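Local coordinates for Baccell_00875 (Bacteroides cellulosilyticus DSM 14838, PDB 5NO8), which probably acts as a polysaccharide lyase that removes rhamnose caps from complex arabinogalactan proteins, at the linkage between L-rhamnose and glucuronic acid, at residues N263-F267 / P583-N588; P611-T616 / V642-L648; A638-R643 / Y686-N691. All coordinates share one frame; numbering follows the deposited sequence.

Contact 1 (N263-F267 / P583-N588)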
loop_
_atom_site.group_PDB
_atom_site.type_symbol
_atom_site.label_atom_id
_atom_site.label_comp_id
_atom_site.label_asym_id
_atom_site.label_seq_id
_atom_site.Cartn_x
_atom_site.Cartn_y
_atom_site.Cartn_z
ATOM N N ASN A 263 -8.008 18.127 -3.855
ATOM C CA ASN A 263 -8.483 17.785 -5.187
ATOM C C ASN A 263 -7.589 16.713 -5.817
ATOM O O ASN A 263 -8.082 15.840 -6.532
ATOM C CB ASN A 263 -8.660 19.035 -6.075
ATOM C CG ASN A 263 -7.376 19.791 -6.299
ATOM O OD1 ASN A 263 -6.665 20.114 -5.355
ATOM N ND2 ASN A 263 -7.039 20.033 -7.562
ATOM N N LYS A 264 -6.284 16.792 -5.557
ATOM C CA LYS A 264 -5.325 15.760 -5.944
ATOM C C LYS A 264 -4.260 15.750 -4.882
ATOM O O LYS A 264 -4.218 16.670 -4.080
ATOM C CB LYS A 264 -4.646 16.122 -7.234
ATOM C CG LYS A 264 -5.568 16.297 -8.385
ATOM C CD LYS A 264 -4.792 16.231 -9.673
ATOM C CE LYS A 264 -4.236 17.549 -10.111
ATOM N NZ LYS A 264 -4.435 17.606 -11.610
ATOM N N TYR A 265 -3.407 14.735 -4.886
ATOM C CA TYR A 265 -2.290 14.670 -3.929
ATOM C C TYR A 265 -0.934 14.803 -4.553
ATOM O O TYR A 265 0.057 14.959 -3.843
ATOM C CB TYR A 265 -2.406 13.407 -3.051
ATOM C CG TYR A 265 -3.661 13.479 -2.266
ATOM C CD1 TYR A 265 -3.724 14.199 -1.065
ATOM C CD2 TYR A 265 -4.844 12.890 -2.746
ATOM C CE1 TYR A 265 -4.920 14.341 -0.374
ATOM C CE2 TYR A 265 -6.039 13.006 -2.048
ATOM C CZ TYR A 265 -6.076 13.724 -0.848
ATOM O OH TYR A 265 -7.253 13.888 -0.165
ATOM N N VAL A 266 -0.873 14.761 -5.881
ATOM C CA VAL A 266 0.343 15.044 -6.610
ATOM C C VAL A 266 -0.009 16.101 -7.661
ATOM O O VAL A 266 -0.981 15.940 -8.409
ATOM C CB VAL A 266 0.925 13.790 -7.291
ATOM C CG1 VAL A 266 2.173 14.146 -8.079
ATOM C CG2 VAL A 266 1.219 12.719 -6.252
ATOM N N PHE A 267 0.765 17.178 -7.668
ATOM C CA PHE A 267 0.553 18.346 -8.521
ATOM C C PHE A 267 1.752 18.593 -9.409
ATOM O O PHE A 267 2.870 18.371 -8.982
ATOM C CB PHE A 267 0.389 19.575 -7.641
ATOM C CG PHE A 267 -0.836 19.541 -6.818
ATOM C CD1 PHE A 267 -2.046 19.965 -7.358
ATOM C CD2 PHE A 267 -0.821 18.965 -5.547
ATOM C CE1 PHE A 267 -3.210 19.904 -6.626
ATOM C CE2 PHE A 267 -1.993 18.915 -4.805
ATOM C CZ PHE A 267 -3.180 19.400 -5.334
ATOM N N PRO A 583 -5.687 11.519 3.443
ATOM C CA PRO A 583 -5.280 12.667 2.574
ATOM C C PRO A 583 -3.765 12.816 2.439
ATOM O O PRO A 583 -3.165 13.795 2.915
ATOM C CB PRO A 583 -5.923 13.856 3.278
ATOM C CG PRO A 583 -5.875 13.464 4.729
ATOM C CD PRO A 583 -6.201 12.001 4.741
ATOM N N SER A 584 -3.166 11.807 1.810
ATOM C CA SER A 584 -1.735 11.723 1.560
ATOM C C SER A 584 -1.546 11.020 0.222
ATOM O O SER A 584 -2.184 10.020 -0.045
ATOM C CB SER A 584 -1.036 10.902 2.639
ATOM O OG SER A 584 0.332 10.677 2.323
ATOM N N TYR A 585 -0.617 11.507 -0.581
ATOM C CA TYR A 585 -0.251 10.835 -1.822
ATOM C C TYR A 585 0.325 9.431 -1.567
ATOM O O TYR A 585 0.223 8.573 -2.410
ATOM C CB TYR A 585 0.682 11.676 -2.687
ATOM C CG TYR A 585 2.033 11.960 -2.075
ATOM C CD1 TYR A 585 2.225 13.068 -1.262
ATOM C CD2 TYR A 585 3.109 11.085 -2.261
ATOM C CE1 TYR A 585 3.459 13.325 -0.662
ATOM C CE2 TYR A 585 4.348 11.346 -1.708
ATOM C CZ TYR A 585 4.520 12.483 -0.928
ATOM O OH TYR A 585 5.745 12.730 -0.364
ATOM N N HIS A 586 0.881 9.184 -0.388
ATOM C CA HIS A 586 1.386 7.856 -0.066
ATOM C C HIS A 586 0.278 6.818 0.087
ATOM O O HIS A 586 0.535 5.612 -0.099
ATOM C CB HIS A 586 2.183 7.894 1.243
ATOM C CG HIS A 586 3.516 8.552 1.117
ATOM N ND1 HIS A 586 3.768 9.819 1.596
ATOM C CD2 HIS A 586 4.665 8.122 0.567
ATOM C CE1 HIS A 586 5.031 10.136 1.357
ATOM N NE2 HIS A 586 5.597 9.125 0.730
ATOM N N LEU A 587 -0.900 7.272 0.503
ATOM C CA LEU A 587 -1.979 6.401 0.984
ATOM C C LEU A 587 -3.269 6.451 0.213
ATOM O O LEU A 587 -4.037 5.492 0.282
ATOM C CB LEU A 587 -2.334 6.738 2.442
ATOM C CG LEU A 587 -1.199 6.808 3.440
ATOM C CD1 LEU A 587 -1.705 7.272 4.802
ATOM C CD2 LEU A 587 -0.505 5.477 3.533
ATOM N N ASN A 588 -3.546 7.538 -0.506
ATOM C CA ASN A 588 -4.896 7.779 -1.002
ATOM C C ASN A 588 -5.199 6.844 -2.176
ATOM O O ASN A 588 -4.600 6.945 -3.233
ATOM C CB ASN A 588 -5.095 9.239 -1.409
ATOM C CG ASN A 588 -6.549 9.581 -1.575
ATOM O OD1 ASN A 588 -7.271 9.905 -0.602
ATOM N ND2 ASN A 588 -7.002 9.510 -2.781
#
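Tyr265 lies against the Pro583-Asn588 loop where the edge of a mixed beta sheet meets the helical part of the chain. It directly precedes strand 266-268, an outermost strand of that sheet, and the loop links helices 562-576 and 596-600. CB of Tyr265 abuts CB of Tyr585 at 3.6 Å, where the backbones are nearest. CG lies anti to Tyr265's own carbonyl carbon (chi1 -62°), and the ring runs along the loop, which stays on one side of the ring plane and meets it obliquely. At one half of the ring, CE1 of Tyr265 is 3.4 Å from C of Pro583. At the other half, CE2 of Tyr265 approaches CG of Asn588 at 3.5 Å, with ring and amide planes 35° apart. At the tip, OH of Tyr265 passes CB of Pro583 at 3.7 Å and accepts a hydrogen bond from the backbone N of Cys262. No hydrogen bond joins the two segments; van der Waals contact carries the interface. Val266 adds CG2 against CB of Tyr585 at 3.8 Å. The loop is braced internally. Ser584 O accepts from the backbone N of both Leu587 and Asn588, and an ST turn is closed by His586 N donating to Ser584 OG at 3.1 Å, with an N-H...O angle of 146°.

Contact 2 (P611-T616 / V642-L648)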
loop_
_atom_site.group_PDB
_atom_site.type_symbol
_atom_site.label_atom_id
_atom_site.label_comp_id
_atom_site.label_asym_id
_atom_site.label_seq_id
_atom_site.Cartn_x
_atom_site.Cartn_y
_atom_site.Cartn_z
ATOM N N PRO A 611 3.727 4.300 -1.342
ATOM C CA PRO A 611 3.188 3.268 -2.197
ATOM C C PRO A 611 4.204 2.216 -2.518
ATOM O O PRO A 611 5.426 2.433 -2.391
ATOM C CB PRO A 611 2.780 4.053 -3.447
ATOM C CG PRO A 611 3.772 5.152 -3.524
ATOM C CD PRO A 611 4.220 5.452 -2.121
ATOM N N HIS A 612 3.683 1.027 -2.818
ATOM C CA HIS A 612 4.409 0.059 -3.554
ATOM C C HIS A 612 3.754 0.000 -4.921
ATOM O O HIS A 612 2.556 0.001 -5.039
ATOM C CB HIS A 612 4.349 -1.303 -2.905
ATOM C CG HIS A 612 5.134 -2.322 -3.644
ATOM N ND1 HIS A 612 4.554 -3.198 -4.529
ATOM C CD2 HIS A 612 6.469 -2.537 -3.714
ATOM C CE1 HIS A 612 5.497 -3.956 -5.060
ATOM N NE2 HIS A 612 6.664 -3.576 -4.574
ATOM N N TYR A 613 4.569 -0.141 -5.944
ATOM C CA TYR A 613 4.099 -0.029 -7.334
ATOM C C TYR A 613 2.993 -1.005 -7.746
ATOM O O TYR A 613 2.201 -0.682 -8.628
ATOM C CB TYR A 613 5.271 -0.135 -8.293
ATOM C CG TYR A 613 5.806 -1.522 -8.439
ATOM C CD1 TYR A 613 5.287 -2.365 -9.408
ATOM C CD2 TYR A 613 6.836 -1.984 -7.654
ATOM C CE1 TYR A 613 5.780 -3.623 -9.596
ATOM C CE2 TYR A 613 7.332 -3.268 -7.829
ATOM C CZ TYR A 613 6.769 -4.086 -8.792
ATOM O OH TYR A 613 7.230 -5.361 -9.033
ATOM N N TRP A 614 2.897 -2.200 -7.132
ATOM C CA TRP A 614 1.756 -3.060 -7.504
ATOM C C TRP A 614 0.396 -2.504 -7.081
ATOM O O TRP A 614 -0.640 -2.943 -7.584
ATOM C CB TRP A 614 1.904 -4.500 -7.052
ATOM C CG TRP A 614 2.888 -5.353 -7.773
ATOM C CD1 TRP A 614 3.729 -6.212 -7.184
ATOM C CD2 TRP A 614 3.113 -5.500 -9.199
ATOM N NE1 TRP A 614 4.479 -6.873 -8.110
ATOM C CE2 TRP A 614 4.119 -6.454 -9.357
ATOM C CE3 TRP A 614 2.592 -4.881 -10.344
ATOM C CZ2 TRP A 614 4.621 -6.826 -10.620
ATOM C CZ3 TRP A 614 3.090 -5.243 -11.583
ATOM C CH2 TRP A 614 4.069 -6.206 -11.713
ATOM N N SER A 615 0.363 -1.485 -6.216
ATOM C CA SER A 615 -0.872 -0.748 -5.986
ATOM C C SER A 615 -1.490 -0.237 -7.296
ATOM O O SER A 615 -2.683 -0.020 -7.360
ATOM C CB SER A 615 -0.682 0.455 -5.047
ATOM O OG SER A 615 0.189 1.465 -5.604
ATOM N N THR A 616 -0.669 -0.030 -8.321
ATOM C CA THR A 616 -1.194 0.453 -9.610
ATOM C C THR A 616 -2.012 -0.583 -10.353
ATOM O O THR A 616 -2.763 -0.220 -11.228
ATOM C CB THR A 616 -0.092 1.007 -10.537
ATOM O OG1 THR A 616 0.840 -0.000 -10.904
ATOM C CG2 THR A 616 0.665 2.161 -9.846
ATOM N N VAL A 642 -2.656 5.889 -10.010
ATOM C CA VAL A 642 -1.388 5.882 -10.725
ATOM C C VAL A 642 -0.609 7.182 -10.510
ATOM O O VAL A 642 0.616 7.140 -10.433
ATOM C CB VAL A 642 -1.548 5.477 -12.215
ATOM C CG1 VAL A 642 -2.195 4.086 -12.294
ATOM C CG2 VAL A 642 -2.336 6.514 -13.035
ATOM N N ARG A 643 -1.310 8.303 -10.368
ATOM C CA ARG A 643 -0.697 9.598 -10.059
ATOM C C ARG A 643 0.067 9.545 -8.727
ATOM O O ARG A 643 1.203 10.032 -8.605
ATOM C CB ARG A 643 -1.791 10.665 -10.013
ATOM C CG ARG A 643 -1.344 11.997 -9.542
ATOM C CD ARG A 643 -2.329 13.065 -9.979
ATOM N NE ARG A 643 -3.614 12.838 -9.340
ATOM C CZ ARG A 643 -4.795 12.695 -9.933
ATOM N NH1 ARG A 643 -4.937 12.787 -11.248
ATOM N NH2 ARG A 643 -5.877 12.532 -9.189
ATOM N N ASN A 644 -0.526 8.872 -7.747
ATOM C CA ASN A 644 0.074 8.842 -6.418
ATOM C C ASN A 644 1.348 8.005 -6.378
ATOM O O ASN A 644 2.201 8.227 -5.517
ATOM C CB ASN A 644 -0.962 8.412 -5.383
ATOM C CG ASN A 644 -2.029 9.456 -5.173
ATOM O OD1 ASN A 644 -1.864 10.618 -5.563
ATOM N ND2 ASN A 644 -3.156 9.051 -4.606
ATOM N N ASN A 645 1.502 7.070 -7.319
ATOM C CA ASN A 645 2.717 6.318 -7.424
ATOM C C ASN A 645 3.857 7.078 -8.097
ATOM O O ASN A 645 4.981 6.606 -8.138
ATOM C CB ASN A 645 2.470 4.978 -8.105
ATOM C CG ASN A 645 1.894 3.946 -7.182
ATOM O OD1 ASN A 645 2.605 3.019 -6.788
ATOM N ND2 ASN A 645 0.608 4.064 -6.862
ATOM N N LEU A 646 3.599 8.275 -8.599
ATOM C CA LEU A 646 4.675 9.075 -9.173
ATOM C C LEU A 646 5.729 9.477 -8.175
ATOM O O LEU A 646 6.828 9.835 -8.581
ATOM C CB LEU A 646 4.149 10.327 -9.874
ATOM C CG LEU A 646 3.305 10.072 -11.118
ATOM C CD1 LEU A 646 2.699 11.387 -11.559
ATOM C CD2 LEU A 646 4.134 9.428 -12.219
ATOM N N CYS A 647 5.430 9.407 -6.872
ATOM C CA CYS A 647 6.433 9.743 -5.868
ATOM C C CYS A 647 7.636 8.805 -5.853
ATOM O O CYS A 647 8.666 9.161 -5.308
ATOM C CB CYS A 647 5.820 9.840 -4.491
ATOM S SG CYS A 647 5.256 8.245 -3.853
ATOM N N LEU A 648 7.540 7.653 -6.517
ATOM C CA LEU A 648 8.660 6.701 -6.589
ATOM C C LEU A 648 9.731 7.098 -7.604
ATOM O O LEU A 648 10.737 6.415 -7.731
ATOM C CB LEU A 648 8.120 5.320 -6.934
ATOM C CG LEU A 648 7.147 4.693 -5.934
ATOM C CD1 LEU A 648 6.430 3.533 -6.602
ATOM C CD2 LEU A 648 7.850 4.271 -4.656
#
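Asn645 presents its flat amide to segment 611-616, which grips it over both faces and in its plane. CG2 of Thr616 sits over one face, 3.4 Å from CG of Asn645. CB of Pro611 lies over the opposite face, 3.5 Å from OD1 of Asn645. Near the amide plane, only 11° out of it, is OG of Ser615, which accepts a hydrogen bond from ND2 of Asn645 at 2.9 Å. That ND2 also donates to Val641 O, one turn back, so the amide's rotation is fixed by two bonds as well as by the sandwich. Ser615 OG, held between its own N and carbonyl carbon (chi1 64°), donates a hydrogen bond to His612 O at 2.8 Å; the backbone N of Ser615 reaches the same oxygen from the other face of the carbonyl plane. Beyond the amide, the Pro611 ring meets SG of Cys647, with CG of Pro611 3.4 Å from it. Leu648 covers Pro611 O with CD2 at 3.8 Å, and this buried carbonyl oxygen has no polar partner. The type I turn from His612 to Ser615 thus leads into helix 615-629 beside the C-terminal end of helix 632-644, the open end of an antiparallel helical hairpin.

Contact 3 (A638-R643 / Y686-N691)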
loop_
_atom_site.group_PDB
_atom_site.type_symbol
_atom_site.label_atom_id
_atom_site.label_comp_id
_atom_site.label_asym_id
_atom_site.label_seq_id
_atom_site.Cartn_x
_atom_site.Cartn_y
_atom_site.Cartn_z
ATOM N N ALA A 638 -8.873 5.634 -11.120
ATOM C CA ALA A 638 -7.702 5.052 -11.735
ATOM C C ALA A 638 -6.589 6.067 -11.874
ATOM O O ALA A 638 -5.419 5.758 -11.640
ATOM C CB ALA A 638 -8.051 4.486 -13.118
ATOM N N GLU A 639 -6.953 7.270 -12.304
ATOM C CA GLU A 639 -5.973 8.355 -12.483
ATOM C C GLU A 639 -5.287 8.751 -11.169
ATOM O O GLU A 639 -4.072 9.011 -11.133
ATOM C CB GLU A 639 -6.659 9.571 -13.118
ATOM C CG GLU A 639 -6.935 9.364 -14.606
ATOM C CD GLU A 639 -7.950 10.326 -15.214
ATOM O OE1 GLU A 639 -8.380 11.272 -14.512
ATOM O OE2 GLU A 639 -8.357 10.110 -16.405
ATOM N N ASN A 640 -6.088 8.809 -10.122
ATOM C CA ASN A 640 -5.606 9.099 -8.776
ATOM C C ASN A 640 -4.617 8.035 -8.294
ATOM O O ASN A 640 -3.536 8.373 -7.766
ATOM C CB ASN A 640 -6.789 9.216 -7.824
ATOM C CG ASN A 640 -6.357 9.529 -6.414
ATOM O OD1 ASN A 640 -5.591 10.455 -6.197
ATOM N ND2 ASN A 640 -6.814 8.726 -5.458
ATOM N N VAL A 641 -4.969 6.766 -8.470
ATOM C CA VAL A 641 -4.080 5.680 -8.035
ATOM C C VAL A 641 -2.689 5.777 -8.687
ATOM O O VAL A 641 -1.658 5.746 -8.016
ATOM C CB VAL A 641 -4.666 4.271 -8.339
ATOM C CG1 VAL A 641 -3.642 3.200 -8.017
ATOM C CG2 VAL A 641 -5.939 4.039 -7.565
ATOM N N VAL A 642 -2.656 5.889 -10.010
ATOM C CA VAL A 642 -1.388 5.882 -10.725
ATOM C C VAL A 642 -0.609 7.182 -10.510
ATOM O O VAL A 642 0.616 7.140 -10.433
ATOM C CB VAL A 642 -1.548 5.477 -12.215
ATOM C CG1 VAL A 642 -2.195 4.086 -12.294
ATOM C CG2 VAL A 642 -2.336 6.514 -13.035
ATOM N N ARG A 643 -1.310 8.303 -10.368
ATOM C CA ARG A 643 -0.697 9.598 -10.059
ATOM C C ARG A 643 0.067 9.545 -8.727
ATOM O O ARG A 643 1.203 10.032 -8.605
ATOM C CB ARG A 643 -1.791 10.665 -10.013
ATOM C CG ARG A 643 -1.344 11.997 -9.542
ATOM C CD ARG A 643 -2.329 13.065 -9.979
ATOM N NE ARG A 643 -3.614 12.838 -9.340
ATOM C CZ ARG A 643 -4.795 12.695 -9.933
ATOM N NH1 ARG A 643 -4.937 12.787 -11.248
ATOM N NH2 ARG A 643 -5.877 12.532 -9.189
ATOM N N TYR A 686 1.636 1.118 -15.857
ATOM C CA TYR A 686 0.233 1.251 -15.581
ATOM C C TYR A 686 -0.271 2.692 -15.631
ATOM O O TYR A 686 -1.441 2.935 -15.980
ATOM C CB TYR A 686 -0.117 0.521 -14.285
ATOM C CG TYR A 686 -0.143 -0.973 -14.523
ATOM C CD1 TYR A 686 -1.122 -1.539 -15.329
ATOM C CD2 TYR A 686 0.856 -1.784 -14.048
ATOM C CE1 TYR A 686 -1.149 -2.905 -15.575
ATOM C CE2 TYR A 686 0.845 -3.155 -14.288
ATOM C CZ TYR A 686 -0.169 -3.703 -15.041
ATOM O OH TYR A 686 -0.178 -5.050 -15.264
ATOM N N TYR A 687 0.613 3.646 -15.335
ATOM C CA TYR A 687 0.294 5.055 -15.505
ATOM C C TYR A 687 -0.079 5.314 -16.977
ATOM O O TYR A 687 -1.067 5.973 -17.258
ATOM C CB TYR A 687 1.471 5.936 -15.103
ATOM C CG TYR A 687 1.163 7.388 -15.224
ATOM C CD1 TYR A 687 1.290 8.044 -16.438
ATOM C CD2 TYR A 687 0.679 8.108 -14.131
ATOM C CE1 TYR A 687 0.971 9.395 -16.556
ATOM C CE2 TYR A 687 0.350 9.433 -14.254
ATOM C CZ TYR A 687 0.503 10.066 -15.471
ATOM O OH TYR A 687 0.142 11.401 -15.562
ATOM N N LEU A 688 0.720 4.774 -17.877
ATOM C CA LEU A 688 0.496 4.954 -19.319
ATOM C C LEU A 688 -0.677 4.157 -19.851
ATOM O O LEU A 688 -1.338 4.614 -20.781
ATOM C CB LEU A 688 1.761 4.670 -20.107
ATOM C CG LEU A 688 2.884 5.668 -19.801
ATOM C CD1 LEU A 688 4.169 5.260 -20.426
ATOM C CD2 LEU A 688 2.529 7.092 -20.235
ATOM N N LEU A 689 -0.983 3.011 -19.247
ATOM C CA LEU A 689 -2.244 2.324 -19.540
ATOM C C LEU A 689 -3.455 3.169 -19.193
ATOM O O LEU A 689 -4.339 3.431 -20.021
ATOM C CB LEU A 689 -2.314 0.984 -18.790
ATOM C CG LEU A 689 -3.637 0.228 -19.017
ATOM C CD1 LEU A 689 -3.643 -0.318 -20.452
ATOM C CD2 LEU A 689 -3.764 -0.884 -18.008
ATOM N N VAL A 690 -3.494 3.637 -17.945
ATOM C CA VAL A 690 -4.624 4.356 -17.432
ATOM C C VAL A 690 -4.855 5.663 -18.172
ATOM O O VAL A 690 -6.004 6.003 -18.445
ATOM C CB VAL A 690 -4.454 4.639 -15.924
ATOM C CG1 VAL A 690 -5.423 5.692 -15.416
ATOM C CG2 VAL A 690 -4.600 3.339 -15.153
ATOM N N ASN A 691 -3.771 6.382 -18.472
ATOM C CA ASN A 691 -3.890 7.729 -19.023
ATOM C C ASN A 691 -3.916 7.780 -20.543
ATOM O O ASN A 691 -4.442 8.738 -21.095
ATOM C CB ASN A 691 -2.819 8.634 -18.454
ATOM C CG ASN A 691 -3.164 9.051 -17.050
ATOM O OD1 ASN A 691 -4.140 9.788 -16.854
ATOM N ND2 ASN A 691 -2.465 8.494 -16.060
HETATM O O HOH W 1 -3.013 9.858 -13.551
HETATM O O HOH W 2 -6.369 10.341 -18.399
#
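Val690 packs its two methyl groups on different residues of helix 638-643: CG1 meets CB of Ala638 at 3.7 Å, and CG2 meets CG1 of Val642 at 3.8 Å. The two valines point at each other tip to tip. The other branch of Val642, CG2, turns toward Tyr687 and lies 3.6 Å from CD2, the two side chains crossing at about a right angle. Tyr687 has CG anti to its own N (chi1 -178°), which lays the ring along the flank of the neighbouring helix; the backbone N of Arg643 comes up at the ring's edge. These contacts belong to a closely packed antiparallel helix pair, part of the helical region of the lyase, whose local axes approach to 9.3 Å with a crossing angle of -158°. Asn691 lies one turn after Tyr687, and its chi1 of -77° folds the amide back over the ring, placing ND2 3.3 Å above the ring plane, over the centre. Both N-H groups of that nitrogen are used: one goes to Tyr687 O at 3.1 Å, which also takes the helical bond from Asn691 N, and the other goes to a water that donates to Glu639 O. A second water links the side chains, donating to OD1 of Asn691 and to OE2 of Glu639. The Glu639 chain is extended beyond CG, and OE2 is also bonded by NE2 of Gln635, so the carboxylate is held from its own helix too. CG of Glu639 rests 3.6 Å from OD1 of Asn691.

Along the chain contact 1 closes first, and the segments of contacts 2 and 3 then alternate: 611-616, 638-643 overlapping 642-648, and 686-691. Helix 632-644 is common to contacts 2 and 3, which share Val642 and Arg643 and have centres about 9 Å apart. Contact 1 lies about 11 Å from contact 2 and 13 Å from contact 3, centre to centre. It connects through Asn588 O, probably hydrogen-bonded to Asn644 ND2 at 2.9 Å, and through Val266 O, packed against CD of Arg643. One helix thus meets helix 682-692 near the C terminus, the entry to helix 615-629, and the edge of the 259-335 beta sheet, joining the helical and beta regions of the lyase.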